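Local coordinates for thymine dioxygenase (Neurospora crassa, PDB 5C3Q), which probably hydroxylates the methyl group of thymine, acting as an iron- and 2-oxoglutarate-dependent dioxygenase built on a double-stranded beta-helix fold, at residues A[19-22]-A[23-27]; A[200-203]-A[204-208]; A[81-84]-A[85-88]; A[57-60]-A[61-64]. All coordinates share one frame; numbering follows the deposited sequence.

Contact 1 of 4, residues A[19-22]-A[23-27]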
loop_
_atom_site.group_PDB
_atom_site.type_symbol
_atom_site.label_atom_id
_atom_site.label_comp_id
_atom_site.label_asym_id
_atom_site.label_seq_id
_atom_site.Cartn_x
_atom_site.Cartn_y
_atom_site.Cartn_z
ATOM N N ASP A 19 -18.088 5.340 -4.449
ATOM C CA ASP A 19 -18.138 5.124 -5.887
ATOM C C ASP A 19 -17.324 6.223 -6.560
ATOM O O ASP A 19 -17.788 7.353 -6.692
ATOM C CB ASP A 19 -19.593 5.149 -6.372
ATOM C CG ASP A 19 -19.721 4.948 -7.867
ATOM O OD1 ASP A 19 -18.741 5.183 -8.607
ATOM O OD2 ASP A 19 -20.817 4.556 -8.312
ATOM N N PHE A 20 -16.114 5.886 -6.994
ATOM C CA PHE A 20 -15.186 6.897 -7.501
ATOM C C PHE A 20 -15.652 7.542 -8.808
ATOM O O PHE A 20 -15.312 8.693 -9.086
ATOM C CB PHE A 20 -13.782 6.308 -7.670
ATOM C CG PHE A 20 -12.703 7.349 -7.774
ATOM C CD1 PHE A 20 -12.450 8.206 -6.715
ATOM C CD2 PHE A 20 -11.938 7.468 -8.923
ATOM C CE1 PHE A 20 -11.455 9.169 -6.799
ATOM C CE2 PHE A 20 -10.944 8.429 -9.014
ATOM C CZ PHE A 20 -10.700 9.277 -7.951
ATOM N N SER A 21 -16.439 6.812 -9.598
ATOM C CA SER A 21 -16.960 7.341 -10.856
ATOM C C SER A 21 -17.811 8.596 -10.622
ATOM O O SER A 21 -17.911 9.455 -11.494
ATOM C CB SER A 21 -17.769 6.274 -11.608
ATOM O OG SER A 21 -19.045 6.074 -11.025
ATOM N N LYS A 22 -18.411 8.700 -9.440
ATOM C CA LYS A 22 -19.202 9.878 -9.083
ATOM C C LYS A 22 -18.344 11.134 -8.849
ATOM O O LYS A 22 -18.825 12.250 -9.048
ATOM C CB LYS A 22 -20.102 9.569 -7.883
ATOM C CG LYS A 22 -21.149 8.510 -8.220
ATOM C CD LYS A 22 -22.094 8.206 -7.068
ATOM C CE LYS A 22 -23.278 7.380 -7.560
ATOM N NZ LYS A 22 -24.254 7.066 -6.481
ATOM N N PHE A 23 -17.084 10.963 -8.444
ATOM C CA PHE A 23 -16.148 12.097 -8.400
ATOM C C PHE A 23 -15.697 12.482 -9.812
ATOM O O PHE A 23 -15.605 13.663 -10.140
ATOM C CB PHE A 23 -14.919 11.803 -7.533
ATOM C CG PHE A 23 -13.868 12.881 -7.600
ATOM C CD1 PHE A 23 -14.074 14.107 -6.983
ATOM C CD2 PHE A 23 -12.688 12.684 -8.310
ATOM C CE1 PHE A 23 -13.121 15.113 -7.059
ATOM C CE2 PHE A 23 -11.726 13.682 -8.384
ATOM C CZ PHE A 23 -11.941 14.900 -7.759
ATOM N N LEU A 24 -15.419 11.482 -10.643
ATOM C CA LEU A 24 -14.898 11.728 -11.986
ATOM C C LEU A 24 -15.958 12.203 -12.984
ATOM O O LEU A 24 -15.666 13.054 -13.822
ATOM C CB LEU A 24 -14.202 10.475 -12.526
ATOM C CG LEU A 24 -12.932 10.033 -11.793
ATOM C CD1 LEU A 24 -12.390 8.764 -12.430
ATOM C CD2 LEU A 24 -11.865 11.122 -11.797
ATOM N N GLU A 25 -17.174 11.663 -12.893
ATOM C CA GLU A 25 -18.220 11.914 -13.899
ATOM C C GLU A 25 -19.469 12.652 -13.401
ATOM O O GLU A 25 -20.307 13.043 -14.209
ATOM C CB GLU A 25 -18.655 10.589 -14.528
ATOM C CG GLU A 25 -17.598 9.941 -15.407
ATOM C CD GLU A 25 -17.906 8.485 -15.701
ATOM O OE1 GLU A 25 -18.081 8.134 -16.886
ATOM O OE2 GLU A 25 -17.987 7.690 -14.743
ATOM N N GLY A 26 -19.607 12.838 -12.091
ATOM C CA GLY A 26 -20.813 13.455 -11.530
ATOM C C GLY A 26 -20.923 14.943 -11.811
ATOM O O GLY A 26 -19.930 15.586 -12.140
ATOM N N ASP A 27 -22.128 15.499 -11.682
ATOM C CA ASP A 27 -22.287 16.956 -11.737
ATOM C C ASP A 27 -21.566 17.593 -10.545
ATOM O O ASP A 27 -21.061 16.885 -9.665
ATOM C CB ASP A 27 -23.767 17.384 -11.827
ATOM C CG ASP A 27 -24.578 17.086 -10.561
ATOM O OD1 ASP A 27 -24.006 16.874 -9.473
ATOM O OD2 ASP A 27 -25.825 17.085 -10.663
#
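The short helix 21-25, which connects strand 13-19 to helix 28-44, brings Phe20 against Phe23 and Leu24 along one side of its turn. The two phenylalanine side chains run alongside each other in the same direction, because in both of them CG stands opposite the backbone N (chi1 -162° for Phe20 and 173° for Phe23). Their rings are inclined to one another by 35° and meet where Phe20 CZ comes 4.0 Å from Phe23 CD2. Leu24 supplies a second apolar neighbour, its CD1 branch lying 3.7 Å from Phe20 CE2. This hydrophobic side of the helix packs against both helix 28-44 and helix 147-173, with Phe20 reaching Ile38 and Leu161 and Phe23 touching Ala168.

Phe20 O takes two backbone donors, Phe23 N at 3.0 Å from above the carbonyl plane and Leu24 N at 3.2 Å within that plane. Glu25 N donates to Ser21 O over 2.7 Å, and a weaker bond from Gly26 N to Lys22 O follows as the chain leaves the turn. Ahead of the helix, Asp19 OD1 receives Ser21 OG on its syn side at 2.6 Å and also accepts a weak capping bond from Ser21 N, so the N and OG of Ser21 share one carboxylate oxygen. The extended chain of Glu25 reaches back along the turn until OE2 lies 3.4 Å from Ser21 CB. Beyond the turn, Asp27 OD1 caps Leu30 N at the start of helix 28-44.

Contact 2 of 4, residues A[200-203]-A[204-208]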
loop_
_atom_site.group_PDB
_atom_site.type_symbol
_atom_site.label_atom_id
_atom_site.label_comp_id
_atom_site.label_asym_id
_atom_site.label_seq_id
_atom_site.Cartn_x
_atom_site.Cartn_y
_atom_site.Cartn_z
ATOM N N LYS A 200 -0.245 -24.090 6.064
ATOM C CA LYS A 200 -1.074 -24.828 7.012
ATOM C C LYS A 200 -1.393 -23.945 8.205
ATOM O O LYS A 200 -0.522 -23.235 8.707
ATOM C CB LYS A 200 -0.354 -26.082 7.506
ATOM C CG LYS A 200 -0.181 -27.168 6.465
ATOM C CD LYS A 200 0.127 -28.495 7.144
ATOM C CE LYS A 200 0.315 -29.613 6.139
ATOM N NZ LYS A 200 1.656 -29.572 5.491
ATOM N N SER A 201 -2.635 -24.000 8.672
ATOM C CA SER A 201 -3.042 -23.207 9.830
ATOM C C SER A 201 -2.238 -23.562 11.088
ATOM O O SER A 201 -2.047 -22.712 11.959
ATOM C CB SER A 201 -4.542 -23.361 10.095
ATOM O OG SER A 201 -4.896 -24.724 10.240
ATOM N N GLU A 202 -1.765 -24.807 11.179
ATOM C CA GLU A 202 -0.980 -25.249 12.338
ATOM C C GLU A 202 0.356 -24.507 12.467
ATOM O O GLU A 202 0.876 -24.362 13.571
ATOM C CB GLU A 202 -0.745 -26.770 12.307
ATOM C CG GLU A 202 0.224 -27.256 11.234
ATOM C CD GLU A 202 0.379 -28.772 11.207
ATOM O OE1 GLU A 202 0.857 -29.300 10.182
ATOM O OE2 GLU A 202 0.031 -29.437 12.205
ATOM N N VAL A 203 0.899 -24.037 11.344
ATOM C CA VAL A 203 2.123 -23.222 11.349
ATOM C C VAL A 203 1.981 -22.034 12.299
ATOM O O VAL A 203 2.922 -21.689 13.015
ATOM C CB VAL A 203 2.484 -22.705 9.936
ATOM C CG1 VAL A 203 3.629 -21.698 9.990
ATOM C CG2 VAL A 203 2.855 -23.866 9.024
ATOM N N PHE A 204 0.795 -21.428 12.307
ATOM C CA PHE A 204 0.504 -20.282 13.171
ATOM C C PHE A 204 0.402 -20.647 14.661
ATOM O O PHE A 204 0.493 -19.771 15.519
ATOM C CB PHE A 204 -0.775 -19.580 12.698
ATOM C CG PHE A 204 -0.646 -18.947 11.336
ATOM C CD1 PHE A 204 -0.918 -19.673 10.184
ATOM C CD2 PHE A 204 -0.238 -17.627 11.207
ATOM C CE1 PHE A 204 -0.791 -19.093 8.931
ATOM C CE2 PHE A 204 -0.107 -17.042 9.957
ATOM C CZ PHE A 204 -0.383 -17.775 8.818
ATOM N N LYS A 205 0.208 -21.932 14.962
ATOM C CA LYS A 205 0.244 -22.437 16.345
ATOM C C LYS A 205 1.646 -22.890 16.744
ATOM O O LYS A 205 2.076 -22.665 17.875
ATOM C CB LYS A 205 -0.728 -23.602 16.533
ATOM C CG LYS A 205 -2.198 -23.209 16.560
ATOM C CD LYS A 205 -3.042 -24.241 17.300
ATOM C CE LYS A 205 -2.895 -25.641 16.716
ATOM N NZ LYS A 205 -3.740 -26.643 17.426
ATOM N N ILE A 206 2.350 -23.544 15.821
ATOM C CA ILE A 206 3.745 -23.943 16.044
ATOM C C ILE A 206 4.618 -22.704 16.273
ATOM O O ILE A 206 5.493 -22.708 17.143
ATOM C CB ILE A 206 4.305 -24.759 14.854
ATOM C CG1 ILE A 206 3.604 -26.121 14.761
ATOM C CG2 ILE A 206 5.811 -24.968 14.996
ATOM C CD1 ILE A 206 3.835 -26.852 13.452
ATOM N N ASN A 207 4.377 -21.662 15.477
ATOM C CA ASN A 207 5.067 -20.382 15.613
ATOM C C ASN A 207 4.115 -19.311 16.149
ATOM O O ASN A 207 3.497 -18.586 15.367
ATOM C CB ASN A 207 5.622 -19.929 14.254
ATOM C CG ASN A 207 6.583 -20.935 13.642
ATOM O OD1 ASN A 207 7.312 -21.627 14.349
ATOM N ND2 ASN A 207 6.596 -21.010 12.314
ATOM N N PRO A 208 3.976 -19.206 17.483
ATOM C CA PRO A 208 3.080 -18.156 17.985
ATOM C C PRO A 208 3.625 -16.757 17.679
ATOM O O PRO A 208 4.831 -16.523 17.802
ATOM C CB PRO A 208 3.009 -18.421 19.496
ATOM C CG PRO A 208 4.170 -19.295 19.821
ATOM C CD PRO A 208 4.608 -19.987 18.563
#
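Val203 and Asn207 lie side by side, their side chains pointing the same way, one turn apart (i, i+4), and the nearest approach between them is from the CG1 branch of the valine to the amide ND2, 3.8 Å. In Val203, CG1 stands opposite the backbone N (chi1 172°), which places this methyl beside the carbonyl carbon and on the side of the asparagine. The amide is directed further along the chain, where ND2 donates to Gln210 OE1.

Phe204 leaves the turn on a different course and meets the preceding backbone with the edge of its ring. Ser201 O lies near the ring plane, 3.7 Å from CD1, while the same oxygen accepts Phe204 N over 3.1 Å, from a donor well above the carbonyl plane. Beyond the turn the ring packs on Glu277 and Gln210. Ile206 points its CB toward 200-203, and its CG1 rests 3.5 Å from Glu202 O. That carbonyl is doubly engaged: Ile206 N donates to it almost straight at 2.8 Å, with an N-H...O angle of 168°, and Lys205 N approaches at 2.9 Å from above its plane. Asn207 N closes the last link, on Val203 O at 2.9 Å.

Ser201 OG has hydrogen-bond partners in both Glu282 O and Asp283 O, which must share its single proton, and this joins the start of the turn to the chain leading into strand 284-295. The arrangement is that of a single helical turn, 203-206, at the surface end of strand 190-200, from which Asn207 is the first residue to depart from helical geometry.

Contact 3 of 4, residues A[81-84]-A[85-88]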
loop_
_atom_site.group_PDB
_atom_site.type_symbol
_atom_site.label_atom_id
_atom_site.label_comp_id
_atom_site.label_asym_id
_atom_site.label_seq_id
_atom_site.Cartn_x
_atom_site.Cartn_y
_atom_site.Cartn_z
ATOM N N VAL A 81 16.830 -11.325 -9.795
ATOM C CA VAL A 81 16.298 -9.964 -9.868
ATOM C C VAL A 81 15.976 -9.465 -8.459
ATOM O O VAL A 81 14.939 -8.836 -8.216
ATOM C CB VAL A 81 15.080 -9.874 -10.819
ATOM C CG1 VAL A 81 15.522 -10.151 -12.249
ATOM C CG2 VAL A 81 13.961 -10.832 -10.420
ATOM N N GLY A 82 16.904 -9.736 -7.544
ATOM C CA GLY A 82 16.724 -9.446 -6.135
ATOM C C GLY A 82 16.750 -7.968 -5.786
ATOM O O GLY A 82 17.413 -7.166 -6.442
ATOM N N TRP A 83 16.002 -7.624 -4.744
ATOM C CA TRP A 83 16.031 -6.299 -4.135
ATOM C C TRP A 83 17.456 -6.026 -3.688
ATOM O O TRP A 83 18.091 -6.888 -3.083
ATOM C CB TRP A 83 15.088 -6.288 -2.926
ATOM C CG TRP A 83 14.644 -4.945 -2.421
ATOM C CD1 TRP A 83 13.536 -4.249 -2.815
ATOM C CD2 TRP A 83 15.253 -4.169 -1.379
ATOM N NE1 TRP A 83 13.429 -3.083 -2.101
ATOM C CE2 TRP A 83 14.468 -3.008 -1.212
ATOM C CE3 TRP A 83 16.387 -4.340 -0.577
ATOM C CZ2 TRP A 83 14.784 -2.017 -0.280
ATOM C CZ3 TRP A 83 16.704 -3.355 0.349
ATOM C CH2 TRP A 83 15.901 -2.208 0.491
ATOM N N THR A 84 17.967 -4.836 -3.995
ATOM C CA THR A 84 19.358 -4.508 -3.698
ATOM C C THR A 84 19.472 -3.512 -2.553
ATOM O O THR A 84 19.849 -3.883 -1.446
ATOM C CB THR A 84 20.078 -3.950 -4.937
ATOM O OG1 THR A 84 19.324 -2.859 -5.481
ATOM C CG2 THR A 84 20.238 -5.042 -5.995
ATOM N N THR A 85 19.135 -2.255 -2.823
ATOM C CA THR A 85 19.337 -1.182 -1.871
ATOM C C THR A 85 18.030 -0.458 -1.580
ATOM O O THR A 85 17.108 -0.501 -2.391
ATOM C CB THR A 85 20.336 -0.143 -2.410
ATOM O OG1 THR A 85 19.766 0.534 -3.538
ATOM C CG2 THR A 85 21.646 -0.800 -2.805
ATOM N N PRO A 86 17.947 0.213 -0.419
ATOM C CA PRO A 86 16.775 1.038 -0.123
ATOM C C PRO A 86 16.579 2.212 -1.087
ATOM O O PRO A 86 15.447 2.608 -1.343
ATOM C CB PRO A 86 17.031 1.542 1.309
ATOM C CG PRO A 86 18.457 1.237 1.614
ATOM C CD PRO A 86 18.840 0.077 0.746
ATOM N N GLU A 87 17.659 2.762 -1.629
ATOM C CA GLU A 87 17.510 3.923 -2.512
ATOM C C GLU A 87 17.007 3.542 -3.908
ATOM O O GLU A 87 16.423 4.376 -4.594
ATOM C CB GLU A 87 18.771 4.798 -2.576
ATOM C CG GLU A 87 20.094 4.097 -2.391
ATOM C CD GLU A 87 20.469 3.862 -0.934
ATOM O OE1 GLU A 87 20.724 4.834 -0.198
ATOM O OE2 GLU A 87 20.530 2.692 -0.528
ATOM N N ALA A 88 17.216 2.288 -4.306
ATOM C CA ALA A 88 16.612 1.732 -5.521
ATOM C C ALA A 88 15.184 1.266 -5.233
ATOM O O ALA A 88 14.247 1.591 -5.972
ATOM C CB ALA A 88 17.440 0.567 -6.037
HETATM O O HOH W 1 16.357 -2.581 -4.220
#
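With CG of Trp83 swung opposite its backbone N (chi1 -162°) and the indole plane turned about perpendicular to the plane of CA, CB and CG (chi2 90°), the six-membered ring reaches forward over the peptide between Thr85 and Pro86. Trp83 CH2 approaches Pro86 N to 3.3 Å and Thr85 C to 3.4 Å, and the proline ring adds an apolar contact, its CD 3.7 Å from CH2. Thr85 O sits over the same region of the indole, above one face and displaced toward the rim. A water shares that face, 3.3 Å above the ring plane. It accepts from Thr84 N at 2.8 Å and donates to Thr85 O at 2.9 Å, so it bridges two backbone groups beneath the tryptophan.

Thr85 has OG1 between its backbone N and carbonyl carbon (chi1 67°), and from there the hydroxyl accepts Ala88 N over 3.2 Å, forming an ST motif that spans Pro86 and Glu87. The indole NE1 donates to OD1 of Asn89, a residue that lines the thymine pocket, and the Trp83 side chain lies about 7 Å from the bound thymine.

The loop runs from helix 75-79 to strand 91-93. Trp83 pairs through its backbone with Tyr92 and touches Glu124 of strand 121-125, while Pro86 packs on Leu331 and Ala332 of the C-terminal helix 323-332.

Contact 4 of 4, residues A[57-60]-A[61-64]. With EDO (1,2-ethanediol), chain L.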
loop_
_atom_site.group_PDB
_atom_site.type_symbol
_atom_site.label_atom_id
_atom_site.label_comp_id
_atom_site.label_asym_id
_atom_site.label_seq_id
_atom_site.Cartn_x
_atom_site.Cartn_y
_atom_site.Cartn_z
ATOM N N PRO A 57 -11.791 -4.189 -14.469
ATOM C CA PRO A 57 -11.647 -5.450 -13.725
ATOM C C PRO A 57 -10.983 -6.585 -14.509
ATOM O O PRO A 57 -10.262 -7.384 -13.913
ATOM C CB PRO A 57 -13.086 -5.825 -13.332
ATOM C CG PRO A 57 -13.987 -4.873 -14.028
ATOM C CD PRO A 57 -13.184 -3.705 -14.504
ATOM N N ASP A 58 -11.218 -6.666 -15.819
ATOM C CA ASP A 58 -10.578 -7.713 -16.627
ATOM C C ASP A 58 -9.070 -7.481 -16.755
ATOM O O ASP A 58 -8.302 -8.438 -16.773
ATOM C CB ASP A 58 -11.238 -7.871 -18.005
ATOM C CG ASP A 58 -11.035 -6.668 -18.910
ATOM O OD1 ASP A 58 -11.135 -5.522 -18.421
ATOM O OD2 ASP A 58 -10.787 -6.875 -20.119
ATOM N N PHE A 59 -8.647 -6.220 -16.823
ATOM C CA PHE A 59 -7.217 -5.907 -16.832
ATOM C C PHE A 59 -6.579 -6.220 -15.476
ATOM O O PHE A 59 -5.490 -6.785 -15.429
ATOM C CB PHE A 59 -6.945 -4.451 -17.231
ATOM C CG PHE A 59 -5.478 -4.108 -17.293
ATOM C CD1 PHE A 59 -4.622 -4.815 -18.132
ATOM C CD2 PHE A 59 -4.947 -3.097 -16.503
ATOM C CE1 PHE A 59 -3.270 -4.516 -18.186
ATOM C CE2 PHE A 59 -3.596 -2.790 -16.558
ATOM C CZ PHE A 59 -2.756 -3.503 -17.398
ATOM N N ARG A 60 -7.262 -5.869 -14.385
ATOM C CA ARG A 60 -6.787 -6.201 -13.032
ATOM C C ARG A 60 -6.614 -7.711 -12.856
ATOM O O ARG A 60 -5.625 -8.168 -12.288
ATOM C CB ARG A 60 -7.753 -5.669 -11.967
ATOM C CG ARG A 60 -7.538 -6.251 -10.571
ATOM C CD ARG A 60 -8.528 -5.669 -9.581
ATOM N NE ARG A 60 -8.433 -6.274 -8.255
ATOM C CZ ARG A 60 -9.086 -5.839 -7.176
ATOM N NH1 ARG A 60 -8.930 -6.462 -6.015
ATOM N NH2 ARG A 60 -9.891 -4.782 -7.244
ATOM N N GLU A 61 -7.588 -8.475 -13.340
ATOM C CA GLU A 61 -7.528 -9.937 -13.292
ATOM C C GLU A 61 -6.297 -10.465 -14.046
ATOM O O GLU A 61 -5.589 -11.344 -13.557
ATOM C CB GLU A 61 -8.807 -10.529 -13.885
ATOM C CG GLU A 61 -9.087 -11.965 -13.484
ATOM C CD GLU A 61 -10.393 -12.486 -14.058
ATOM O OE1 GLU A 61 -11.360 -11.696 -14.186
ATOM O OE2 GLU A 61 -10.456 -13.691 -14.379
ATOM N N HIS A 62 -6.052 -9.908 -15.228
ATOM C CA HIS A 62 -4.870 -10.232 -16.028
ATOM C C HIS A 62 -3.570 -9.892 -15.284
ATOM O O HIS A 62 -2.631 -10.689 -15.274
ATOM C CB HIS A 62 -4.928 -9.493 -17.371
ATOM C CG HIS A 62 -3.696 -9.652 -18.208
ATOM N ND1 HIS A 62 -3.318 -10.860 -18.755
ATOM C CD2 HIS A 62 -2.763 -8.753 -18.601
ATOM C CE1 HIS A 62 -2.204 -10.698 -19.446
ATOM N NE2 HIS A 62 -1.846 -9.428 -19.369
ATOM N N VAL A 63 -3.527 -8.720 -14.656
ATOM C CA VAL A 63 -2.352 -8.295 -13.888
ATOM C C VAL A 63 -2.062 -9.280 -12.748
ATOM O O VAL A 63 -0.907 -9.671 -12.543
ATOM C CB VAL A 63 -2.511 -6.850 -13.356
ATOM C CG1 VAL A 63 -1.449 -6.512 -12.318
ATOM C CG2 VAL A 63 -2.447 -5.858 -14.510
ATOM N N PHE A 64 -3.106 -9.690 -12.030
ATOM C CA PHE A 64 -2.967 -10.703 -10.971
ATOM C C PHE A 64 -2.476 -12.048 -11.508
ATOM O O PHE A 64 -1.613 -12.678 -10.901
ATOM C CB PHE A 64 -4.285 -10.899 -10.209
ATOM C CG PHE A 64 -4.436 -9.994 -9.020
ATOM C CD1 PHE A 64 -4.836 -8.674 -9.177
ATOM C CD2 PHE A 64 -4.178 -10.462 -7.739
ATOM C CE1 PHE A 64 -4.971 -7.838 -8.086
ATOM C CE2 PHE A 64 -4.312 -9.628 -6.639
ATOM C CZ PHE A 64 -4.711 -8.317 -6.815
HETATM C C1 EDO L . -11.128 -3.850 -10.327
HETATM O O1 EDO L . -10.349 -3.085 -9.402
HETATM C C2 EDO L . -12.236 -2.973 -10.875
HETATM O O2 EDO L . -11.687 -1.711 -11.263
#
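One face of the Phe59 ring receives the CG2 methyl of Val63, a CH-pi contact with CG2 3.9 Å from the ring centroid and 16° off the normal. His62 borders the same phenylalanine, with Phe59 CE1 near the plane of the imidazole at its edge. One residue along, on another side of the helix, Arg60 O lies at the edge of the Phe64 ring, 3.2 Å from CD1. The arginine chain and this ring run side by side, the guanidinium and ring planes 28° apart, and NE comes 3.8 Å from CE1.

Arg60 is extended from CG to NE, with CG opposite the backbone N (chi1 166°). Its guanidinium meets a bound 1,2-ethanediol edge-on, NH2 donating to O1 at 2.8 Å. NH2 also bonds Thr251 O, at the start of strand 251-256. The backbone follows regular i to i+4 bonding, for example Phe64 N to Arg60 O at 3.0 Å.

Phe59 and Val63 face helix 147-173, whereas Phe64 packs on Phe226, Tyr289 and Ile291 of the large sheet, its side chain about 5 Å from that of Ser290, which binds 2-oxoglutarate. His62 NE2 is held by Thr150 OG1. The chemistry is thus divided: apolar rings and a methyl seat helix 57-71 against its neighbours, while Arg60 NH2 is gripped by two neutral oxygen acceptors, a strand carbonyl and the diol, which is probably from the crystallisation liquor.

From the N terminus the order is contact 1, contact 4, contact 3, contact 2. All four are in series, each closing only its own short turn, so none nests in or crosses another. Contact 1 (19-27) joins the early strand 13-19 to helix 28-44. Contact 4 (57-64) opens helix 57-71, with its centre about 22 Å from that of contact 1; both lean on helix 147-173. Contact 3 (81-88) leads from helix 75-79 toward edge strand 91-93 and the thymine side of the pocket. Contact 2 (200-208) follows strand 190-200 at the surface, its centre about 45 Å from that of contact 1 and across the chain's centre from it.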